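Local coordinates for protein 11S globulin subunit beta (Cucurbita maxima, PDB 2E9Q) that serves as a seed storage protein, a nutrient reservoir of the 11S globulin family built from two cupin domains, at residues A[37-42]-A[51-56]; A[83-88]-A[159-164]; A[183-188]-A[239-244]. All coordinates share one frame; numbering follows the deposited sequence.

Contacts 1 and 2 lie in the N-terminal cupin domain and reach the same seven-stranded sheet, the first at its outermost strand 39-43 and the second in its interior, with centres about 15 Å apart and nearest atoms about 7 Å apart. Contact 3 joins the loop 183-188 to the turn that leads into strand 242-244; its centre lies about 14 Å from that of contact 1 and about 18 Å from that of contact 2. It touches both: Val186 CG2 packs on Arg39 CD of contact 1 at 3.5 Å, and Arg188 NH1 meets Thr163 CG2 of contact 2 at 3.9 Å. All three lie away from the magnesium-binding residues Lys387 and Arg447.

Contact 1: A[37-42]-A[51-56]; sequences PVRRAE and WDQDND
Pro37 sets CG over one face of the Trp51 indole, the two side chains side by side and pointing the same way. CG stands 3.4 Å from the centroid of the Trp51 six-membered ring, 13° off its normal, a close CH-pi contact; CD sits 3.6 Å from Trp51 CZ2. The indole is turned so that its NE1 donates to the backbone O of Gln35. Val38, followed outward from CB, splits at once. Its CG1 is anti to the carbonyl carbon (chi1 -60°) and rests 3.9 Å from Asp52 CB; CG2 leans on the backbone at Asp52 N, 3.6 Å away, and on Asp52 CB. CG2 also lies over a face of the Arg39 guanidinium, offset toward its rim. Arg39 bends at chi3, and its NH1 remains 4.4 Å from Asp52 OD1, opposite charges too far apart for a salt bridge. Asp52 opens a type I turn closed by Asn55 N to Asp52 O at 2.9 Å. Val38 and Arg39 both face Val50 in a classic beta bulge. The bulge lies where edge strand 39-43 pairs with strand 46-50; Trp51 packs on Met65 and Arg67 of strand 63-70, and the turn leads into helix 56-61.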
loop_
_atom_site.group_PDB
_atom_site.type_symbol
_atom_site.label_atom_id
_atom_site.label_comp_id
_atom_site.label_asym_id
_atom_site.label_seq_id
_atom_site.Cartn_x
_atom_site.Cartn_y
_atom_site.Cartn_z
ATOM N N PRO A 37 21.348 21.661 -0.998
ATOM C CA PRO A 37 20.118 22.159 -1.619
ATOM C C PRO A 37 20.472 22.575 -3.035
ATOM O O PRO A 37 21.617 22.918 -3.305
ATOM C CB PRO A 37 19.743 23.358 -0.749
ATOM C CG PRO A 37 20.331 23.030 0.567
ATOM C CD PRO A 37 21.682 22.445 0.200
ATOM N N VAL A 38 19.506 22.551 -3.939
ATOM C CA VAL A 38 19.781 22.930 -5.319
ATOM C C VAL A 38 18.956 24.136 -5.748
ATOM O O VAL A 38 19.220 24.735 -6.783
ATOM C CB VAL A 38 19.480 21.769 -6.306
ATOM C CG1 VAL A 38 20.341 20.568 -5.982
ATOM C CG2 VAL A 38 18.005 21.402 -6.245
ATOM N N ARG A 39 17.963 24.496 -4.949
ATOM C CA ARG A 39 17.091 25.608 -5.291
ATOM C C ARG A 39 16.828 26.483 -4.060
ATOM O O ARG A 39 16.882 26.010 -2.932
ATOM C CB ARG A 39 15.786 25.051 -5.867
ATOM C CG ARG A 39 15.239 25.844 -7.036
ATOM C CD ARG A 39 14.172 25.067 -7.817
ATOM N NE ARG A 39 14.709 23.888 -8.507
ATOM C CZ ARG A 39 14.447 22.627 -8.160
ATOM N NH1 ARG A 39 14.981 21.624 -8.850
ATOM N NH2 ARG A 39 13.648 22.365 -7.124
ATOM N N ARG A 40 16.529 27.761 -4.287
ATOM C CA ARG A 40 16.319 28.701 -3.199
ATOM C C ARG A 40 15.298 29.779 -3.504
ATOM O O ARG A 40 15.242 30.283 -4.621
ATOM C CB ARG A 40 17.635 29.378 -2.819
ATOM C CG ARG A 40 18.613 28.453 -2.144
ATOM C CD ARG A 40 19.958 29.111 -1.913
ATOM N NE ARG A 40 20.919 28.122 -1.446
ATOM C CZ ARG A 40 21.197 26.994 -2.090
ATOM N NH1 ARG A 40 20.593 26.705 -3.240
ATOM N NH2 ARG A 40 22.072 26.143 -1.577
ATOM N N ALA A 41 14.499 30.124 -2.495
ATOM C CA ALA A 41 13.476 31.162 -2.614
ATOM C C ALA A 41 13.607 32.145 -1.446
ATOM O O ALA A 41 13.412 31.794 -0.277
ATOM C CB ALA A 41 12.081 30.541 -2.622
ATOM N N GLU A 42 13.945 33.383 -1.776
ATOM C CA GLU A 42 14.122 34.433 -0.783
ATOM C C GLU A 42 12.774 35.029 -0.399
ATOM O O GLU A 42 11.918 35.272 -1.246
ATOM C CB GLU A 42 15.045 35.523 -1.351
ATOM C CG GLU A 42 16.473 35.049 -1.639
ATOM C CD GLU A 42 17.310 34.904 -0.380
ATOM O OE1 GLU A 42 18.310 34.147 -0.408
ATOM O OE2 GLU A 42 16.966 35.560 0.634
ATOM N N TRP A 51 16.059 20.602 -1.743
ATOM C CA TRP A 51 16.978 19.635 -2.321
ATOM C C TRP A 51 16.390 19.116 -3.637
ATOM O O TRP A 51 15.233 19.398 -3.962
ATOM C CB TRP A 51 17.253 18.483 -1.350
ATOM C CG TRP A 51 18.377 18.750 -0.388
ATOM C CD1 TRP A 51 19.621 18.176 -0.395
ATOM C CD2 TRP A 51 18.349 19.632 0.745
ATOM N NE1 TRP A 51 20.366 18.639 0.669
ATOM C CE2 TRP A 51 19.609 19.532 1.384
ATOM C CE3 TRP A 51 17.380 20.493 1.283
ATOM C CZ2 TRP A 51 19.927 20.266 2.542
ATOM C CZ3 TRP A 51 17.697 21.224 2.435
ATOM C CH2 TRP A 51 18.961 21.104 3.048
ATOM N N ASP A 52 17.188 18.373 -4.395
ATOM C CA ASP A 52 16.737 17.876 -5.694
ATOM C C ASP A 52 15.849 16.649 -5.609
ATOM O O ASP A 52 16.332 15.546 -5.431
ATOM C CB ASP A 52 17.941 17.578 -6.590
ATOM C CG ASP A 52 17.531 17.150 -7.993
ATOM O OD1 ASP A 52 16.441 17.541 -8.459
ATOM O OD2 ASP A 52 18.312 16.431 -8.639
ATOM N N GLN A 53 14.546 16.862 -5.746
ATOM C CA GLN A 53 13.575 15.779 -5.688
ATOM C C GLN A 53 13.899 14.681 -6.710
ATOM O O GLN A 53 13.701 13.495 -6.433
ATOM C CB GLN A 53 12.165 16.321 -5.941
ATOM C CG GLN A 53 12.137 17.471 -6.938
ATOM C CD GLN A 53 12.551 18.794 -6.303
ATOM O OE1 GLN A 53 11.741 19.465 -5.659
ATOM N NE2 GLN A 53 13.819 19.165 -6.465
ATOM N N ASP A 54 14.410 15.073 -7.877
ATOM C CA ASP A 54 14.750 14.088 -8.905
ATOM C C ASP A 54 16.096 13.391 -8.686
ATOM O O ASP A 54 16.544 12.607 -9.524
ATOM C CB ASP A 54 14.695 14.729 -10.294
ATOM C CG ASP A 54 13.342 15.347 -10.598
ATOM O OD1 ASP A 54 12.307 14.664 -10.431
ATOM O OD2 ASP A 54 13.313 16.528 -11.009
ATOM N N ASN A 55 16.763 13.679 -7.575
ATOM C CA ASN A 55 18.012 12.970 -7.280
ATOM C C ASN A 55 17.612 11.475 -7.320
ATOM O O ASN A 55 16.516 11.122 -6.877
ATOM C CB ASN A 55 18.503 13.346 -5.873
ATOM C CG ASN A 55 19.382 12.272 -5.248
ATOM O OD1 ASN A 55 20.612 12.345 -5.297
ATOM N ND2 ASN A 55 18.754 11.264 -4.666
ATOM N N ASP A 56 18.477 10.607 -7.846
ATOM C CA ASP A 56 18.175 9.168 -7.927
ATOM C C ASP A 56 17.743 8.495 -6.606
ATOM O O ASP A 56 16.709 7.818 -6.571
ATOM C CB ASP A 56 19.366 8.403 -8.511
ATOM C CG ASP A 56 19.593 8.703 -9.999
ATOM O OD1 ASP A 56 20.716 8.464 -10.489
ATOM O OD2 ASP A 56 18.648 9.166 -10.677
#

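Contact 2: A[83-88]-A[159-164]; sequences APKLIF and VFADTR
Strands 85-91 and 155-162 are antiparallel neighbours inside the large sheet of the N-terminal cupin domain, and here Leu86 and Phe160 form a hydrogen-bonded pair. Leu86 N donates to Phe160 O at 3.0 Å, and Phe160 N returns a bond to Leu86 O at 2.8 Å. Toward the strand end the pairing slackens: Asp162 N reaches Pro84 O in a weak bond of 3.4 Å. Strand 155-162 is bonded on its other flank to strand 63-70, and 85-91 to 135-139, so both are interior strands of the sheet, in the jelly-roll beta-barrel of the cupin fold. Lys85, Ile87, Val159 and Ala161 share one face of the sheet. Val159 CG1, anti to its backbone N (chi1 -176°), meets Lys85 CD at 3.8 Å, while CG2 lies 3.9 Å from Ile87 CG1. The extended Lys85 chain crosses Val159 obliquely, its CG 3.8 Å from Ala161 CB. Leu86 and Phe160 occupy the reverse face, where both meet Phe399 of strand 393-400, Phe160 with its ring nearly parallel to that of Phe399. At the end of strand 155-162, Asp162 OD1 accepts from Arg164 N at 3.1 Å in an Asx turn, the donor standing above the carboxylate plane.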
loop_
_atom_site.group_PDB
_atom_site.type_symbol
_atom_site.label_atom_id
_atom_site.label_comp_id
_atom_site.label_asym_id
_atom_site.label_seq_id
_atom_site.Cartn_x
_atom_site.Cartn_y
_atom_site.Cartn_z
ATOM N N ALA A 83 1.631 15.449 1.303
ATOM C CA ALA A 83 2.500 14.473 1.938
ATOM C C ALA A 83 2.741 14.785 3.411
ATOM O O ALA A 83 2.757 15.946 3.807
ATOM C CB ALA A 83 3.835 14.415 1.196
ATOM N N PRO A 84 2.924 13.743 4.241
ATOM C CA PRO A 84 3.175 13.909 5.678
ATOM C C PRO A 84 4.584 14.485 5.842
ATOM O O PRO A 84 5.477 14.221 5.016
ATOM C CB PRO A 84 3.116 12.482 6.221
ATOM C CG PRO A 84 2.441 11.690 5.142
ATOM C CD PRO A 84 2.931 12.318 3.879
ATOM N N LYS A 85 4.793 15.237 6.917
ATOM C CA LYS A 85 6.088 15.842 7.167
ATOM C C LYS A 85 6.554 15.753 8.604
ATOM O O LYS A 85 5.756 15.708 9.551
ATOM C CB LYS A 85 6.066 17.331 6.798
ATOM C CG LYS A 85 5.901 17.653 5.328
ATOM C CD LYS A 85 5.637 19.145 5.162
ATOM C CE LYS A 85 5.501 19.539 3.701
ATOM N NZ LYS A 85 5.418 21.019 3.540
ATOM N N LEU A 86 7.867 15.743 8.747
ATOM C CA LEU A 86 8.513 15.751 10.027
ATOM C C LEU A 86 9.377 16.987 9.862
ATOM O O LEU A 86 9.877 17.262 8.764
ATOM C CB LEU A 86 9.367 14.507 10.216
ATOM C CG LEU A 86 8.899 13.490 11.255
ATOM C CD1 LEU A 86 7.395 13.505 11.454
ATOM C CD2 LEU A 86 9.388 12.142 10.813
ATOM N N ILE A 87 9.534 17.744 10.938
ATOM C CA ILE A 87 10.319 18.964 10.887
ATOM C C ILE A 87 11.226 19.021 12.085
ATOM O O ILE A 87 10.754 19.085 13.224
ATOM C CB ILE A 87 9.409 20.192 10.905
ATOM C CG1 ILE A 87 8.549 20.204 9.646
ATOM C CG2 ILE A 87 10.235 21.449 11.036
ATOM C CD1 ILE A 87 7.629 21.407 9.521
ATOM N N PHE A 88 12.528 18.975 11.840
ATOM C CA PHE A 88 13.470 19.044 12.933
ATOM C C PHE A 88 13.890 20.491 13.121
ATOM O O PHE A 88 14.313 21.142 12.167
ATOM C CB PHE A 88 14.699 18.193 12.653
ATOM C CG PHE A 88 15.717 18.230 13.751
ATOM C CD1 PHE A 88 15.475 17.594 14.965
ATOM C CD2 PHE A 88 16.923 18.900 13.575
ATOM C CE1 PHE A 88 16.420 17.619 15.992
ATOM C CE2 PHE A 88 17.872 18.933 14.590
ATOM C CZ PHE A 88 17.617 18.286 15.805
ATOM N N VAL A 159 12.842 20.265 7.073
ATOM C CA VAL A 159 11.591 19.635 6.684
ATOM C C VAL A 159 11.723 18.404 5.795
ATOM O O VAL A 159 12.160 18.502 4.648
ATOM C CB VAL A 159 10.704 20.629 5.936
ATOM C CG1 VAL A 159 9.354 19.988 5.606
ATOM C CG2 VAL A 159 10.545 21.906 6.764
ATOM N N PHE A 160 11.331 17.252 6.331
ATOM C CA PHE A 160 11.361 15.997 5.608
ATOM C C PHE A 160 9.938 15.622 5.194
ATOM O O PHE A 160 9.028 15.538 6.027
ATOM C CB PHE A 160 11.967 14.912 6.484
ATOM C CG PHE A 160 11.879 13.535 5.897
ATOM C CD1 PHE A 160 10.889 12.652 6.314
ATOM C CD2 PHE A 160 12.810 13.107 4.948
ATOM C CE1 PHE A 160 10.824 11.350 5.799
ATOM C CE2 PHE A 160 12.759 11.808 4.424
ATOM C CZ PHE A 160 11.764 10.926 4.851
ATOM N N ALA A 161 9.752 15.426 3.895
ATOM C CA ALA A 161 8.455 15.070 3.340
ATOM C C ALA A 161 8.592 13.780 2.562
ATOM O O ALA A 161 9.559 13.588 1.817
ATOM C CB ALA A 161 7.951 16.182 2.431
ATOM N N ASP A 162 7.622 12.895 2.738
ATOM C CA ASP A 162 7.633 11.609 2.063
ATOM C C ASP A 162 6.410 11.478 1.169
ATOM O O ASP A 162 5.280 11.348 1.655
ATOM C CB ASP A 162 7.671 10.495 3.106
ATOM C CG ASP A 162 7.433 9.126 2.518
ATOM O OD1 ASP A 162 7.890 8.848 1.382
ATOM O OD2 ASP A 162 6.791 8.312 3.216
ATOM N N THR A 163 6.652 11.516 -0.139
ATOM C CA THR A 163 5.603 11.431 -1.151
ATOM C C THR A 163 5.129 10.016 -1.420
ATOM O O THR A 163 4.050 9.817 -1.956
ATOM C CB THR A 163 6.069 12.041 -2.478
ATOM O OG1 THR A 163 7.203 11.310 -2.964
ATOM C CG2 THR A 163 6.473 13.495 -2.281
ATOM N N ARG A 164 5.937 9.026 -1.077
ATOM C CA ARG A 164 5.507 7.652 -1.281
ATOM C C ARG A 164 4.879 7.211 0.031
ATOM O O ARG A 164 5.188 6.151 0.573
ATOM C CB ARG A 164 6.687 6.746 -1.639
ATOM C CG ARG A 164 7.158 6.895 -3.077
ATOM C CD ARG A 164 8.161 5.803 -3.430
ATOM N NE ARG A 164 8.783 6.048 -4.722
ATOM C CZ ARG A 164 8.144 5.997 -5.886
ATOM N NH1 ARG A 164 8.802 6.242 -7.011
ATOM N NH2 ARG A 164 6.855 5.685 -5.928
#

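Contact 3: A[183-188]-A[239-244]; sequences PEQVER and RDRIVQ
Asp240 CG stands anti to its backbone N (chi1 -159°), and the Arg241 chain bends at chi3 (66°), which sets NE. The guanidinium lies between Pro183 and Val186. Pro183 CB covers one guanidinium face and Val186 CG1 the opposite one, each 3.9 Å from Arg241 NH2. Around the rim are the polar partners. Arg241 NH1 forms a salt bridge with Glu187 OE1 at 2.8 Å, its hydrogen-bond geometry weak and the carboxylate plane turned 57° from the guanidinium; NH2 makes a weak bond to Glu184 O. On its own segment, Arg241 NE makes a salt bridge with Asp240 OD1 at 2.9 Å. That oxygen also takes Arg241 N at 2.8 Å, both donors coming from the same face of the carboxylate. The other oxygen, Asp240 OD2, accepts from Glu184 N at 3.2 Å on its syn side. An alanine at Asp240 would probably leave Glu184 N, Arg241 N and Arg241 NE without these acceptors and the buried guanidinium freer to turn. Tyr178 OH of strand 176-178 takes a weak bond from Arg241 NH1, while Asp240 and Val186 pack on strand 39-43. Glu187, Asp240 and Arg241 thus form a buried salt-bridge network, with Glu184 at the centre of an inverse gamma turn, joining the loop 183-188 to the turn before strand 242-244, which pairs with strand 74-81 of the N-terminal cupin domain.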
loop_
_atom_site.group_PDB
_atom_site.type_symbol
_atom_site.label_atom_id
_atom_site.label_comp_id
_atom_site.label_asym_id
_atom_site.label_seq_id
_atom_site.Cartn_x
_atom_site.Cartn_y
_atom_site.Cartn_z
ATOM N N PRO A 183 3.468 32.708 -2.883
ATOM C CA PRO A 183 4.734 31.980 -2.922
ATOM C C PRO A 183 5.043 31.452 -4.312
ATOM O O PRO A 183 4.140 31.072 -5.055
ATOM C CB PRO A 183 4.494 30.854 -1.935
ATOM C CG PRO A 183 3.070 30.483 -2.252
ATOM C CD PRO A 183 2.379 31.839 -2.389
ATOM N N GLU A 184 6.319 31.443 -4.666
ATOM C CA GLU A 184 6.731 30.913 -5.956
ATOM C C GLU A 184 7.034 29.443 -5.681
ATOM O O GLU A 184 8.185 29.079 -5.458
ATOM C CB GLU A 184 7.979 31.646 -6.448
ATOM C CG GLU A 184 7.829 32.221 -7.851
ATOM C CD GLU A 184 8.752 33.402 -8.107
ATOM O OE1 GLU A 184 9.986 33.221 -8.037
ATOM O OE2 GLU A 184 8.238 34.515 -8.375
ATOM N N GLN A 185 5.987 28.614 -5.674
ATOM C CA GLN A 185 6.108 27.181 -5.387
ATOM C C GLN A 185 7.414 26.589 -5.898
ATOM O O GLN A 185 7.606 26.415 -7.106
ATOM C CB GLN A 185 4.922 26.434 -6.009
ATOM C CG GLN A 185 4.205 25.490 -5.050
ATOM C CD GLN A 185 3.596 26.213 -3.860
ATOM O OE1 GLN A 185 2.628 26.959 -3.997
ATOM N NE2 GLN A 185 4.170 25.999 -2.687
ATOM N N VAL A 186 8.309 26.290 -4.960
ATOM C CA VAL A 186 9.618 25.735 -5.279
ATOM C C VAL A 186 9.784 24.325 -4.719
ATOM O O VAL A 186 10.748 23.630 -5.053
ATOM C CB VAL A 186 10.755 26.631 -4.721
ATOM C CG1 VAL A 186 10.654 26.718 -3.202
ATOM C CG2 VAL A 186 12.121 26.077 -5.151
ATOM N N GLU A 187 8.852 23.914 -3.860
ATOM C CA GLU A 187 8.890 22.579 -3.274
ATOM C C GLU A 187 9.185 21.609 -4.411
ATOM O O GLU A 187 9.995 20.692 -4.268
ATOM C CB GLU A 187 7.544 22.235 -2.626
ATOM C CG GLU A 187 7.081 23.252 -1.593
ATOM C CD GLU A 187 6.563 24.536 -2.219
ATOM O OE1 GLU A 187 6.306 25.504 -1.476
ATOM O OE2 GLU A 187 6.406 24.577 -3.457
ATOM N N ARG A 188 8.530 21.839 -5.546
ATOM C CA ARG A 188 8.717 21.025 -6.745
ATOM C C ARG A 188 8.607 21.935 -7.968
ATOM O O ARG A 188 8.847 21.509 -9.102
ATOM C CB ARG A 188 7.656 19.927 -6.816
ATOM C CG ARG A 188 7.547 19.088 -5.549
ATOM C CD ARG A 188 8.869 18.421 -5.197
ATOM N NE ARG A 188 9.246 17.372 -6.137
ATOM C CZ ARG A 188 8.790 16.127 -6.082
ATOM N NH1 ARG A 188 7.936 15.775 -5.132
ATOM N NH2 ARG A 188 9.202 15.228 -6.967
ATOM N N ARG A 239 6.086 39.429 -0.751
ATOM C CA ARG A 239 6.837 38.887 0.383
ATOM C C ARG A 239 7.168 37.405 0.326
ATOM O O ARG A 239 8.002 36.922 1.090
ATOM C CB ARG A 239 6.067 39.145 1.679
ATOM C CG ARG A 239 5.871 40.606 2.033
ATOM C CD ARG A 239 5.014 40.717 3.278
ATOM N NE ARG A 239 3.715 40.116 3.031
ATOM C CZ ARG A 239 2.838 39.810 3.977
ATOM N NH1 ARG A 239 1.680 39.263 3.646
ATOM N NH2 ARG A 239 3.123 40.050 5.249
ATOM N N ASP A 240 6.513 36.690 -0.580
ATOM C CA ASP A 240 6.685 35.248 -0.718
ATOM C C ASP A 240 6.117 34.527 0.521
ATOM O O ASP A 240 5.179 35.021 1.140
ATOM C CB ASP A 240 8.147 34.875 -0.948
ATOM C CG ASP A 240 8.295 33.497 -1.589
ATOM O OD1 ASP A 240 8.690 32.538 -0.891
ATOM O OD2 ASP A 240 7.996 33.373 -2.798
ATOM N N ARG A 241 6.696 33.395 0.905
ATOM C CA ARG A 241 6.165 32.600 2.014
ATOM C C ARG A 241 6.537 32.904 3.476
ATOM O O ARG A 241 5.850 32.438 4.395
ATOM C CB ARG A 241 6.452 31.125 1.732
ATOM C CG ARG A 241 7.819 30.649 2.181
ATOM C CD ARG A 241 8.241 29.430 1.369
ATOM N NE ARG A 241 8.449 29.799 -0.026
ATOM C CZ ARG A 241 7.903 29.173 -1.062
ATOM N NH1 ARG A 241 7.110 28.132 -0.852
ATOM N NH2 ARG A 241 8.136 29.599 -2.306
ATOM N N ILE A 242 7.621 33.643 3.705
ATOM C CA ILE A 242 8.023 33.975 5.068
ATOM C C ILE A 242 7.893 35.493 5.222
ATOM O O ILE A 242 8.649 36.250 4.611
ATOM C CB ILE A 242 9.474 33.524 5.340
ATOM C CG1 ILE A 242 9.628 32.030 5.021
ATOM C CG2 ILE A 242 9.839 33.775 6.794
ATOM C CD1 ILE A 242 11.054 31.514 5.143
ATOM N N VAL A 243 6.932 35.939 6.029
ATOM C CA VAL A 243 6.693 37.370 6.195
ATOM C C VAL A 243 7.066 38.012 7.538
ATOM O O VAL A 243 7.164 37.350 8.571
ATOM C CB VAL A 243 5.218 37.692 5.909
ATOM C CG1 VAL A 243 4.820 37.132 4.550
ATOM C CG2 VAL A 243 4.335 37.104 7.003
ATOM N N GLN A 244 7.279 39.322 7.502
ATOM C CA GLN A 244 7.620 40.079 8.700
ATOM C C GLN A 244 6.304 40.406 9.396
ATOM O O GLN A 244 5.391 40.946 8.773
ATOM C CB GLN A 244 8.325 41.383 8.316
ATOM C CG GLN A 244 9.027 42.085 9.468
ATOM C CD GLN A 244 10.377 41.464 9.778
ATOM O OE1 GLN A 244 11.067 41.868 10.719
ATOM N NE2 GLN A 244 10.768 40.478 8.973
#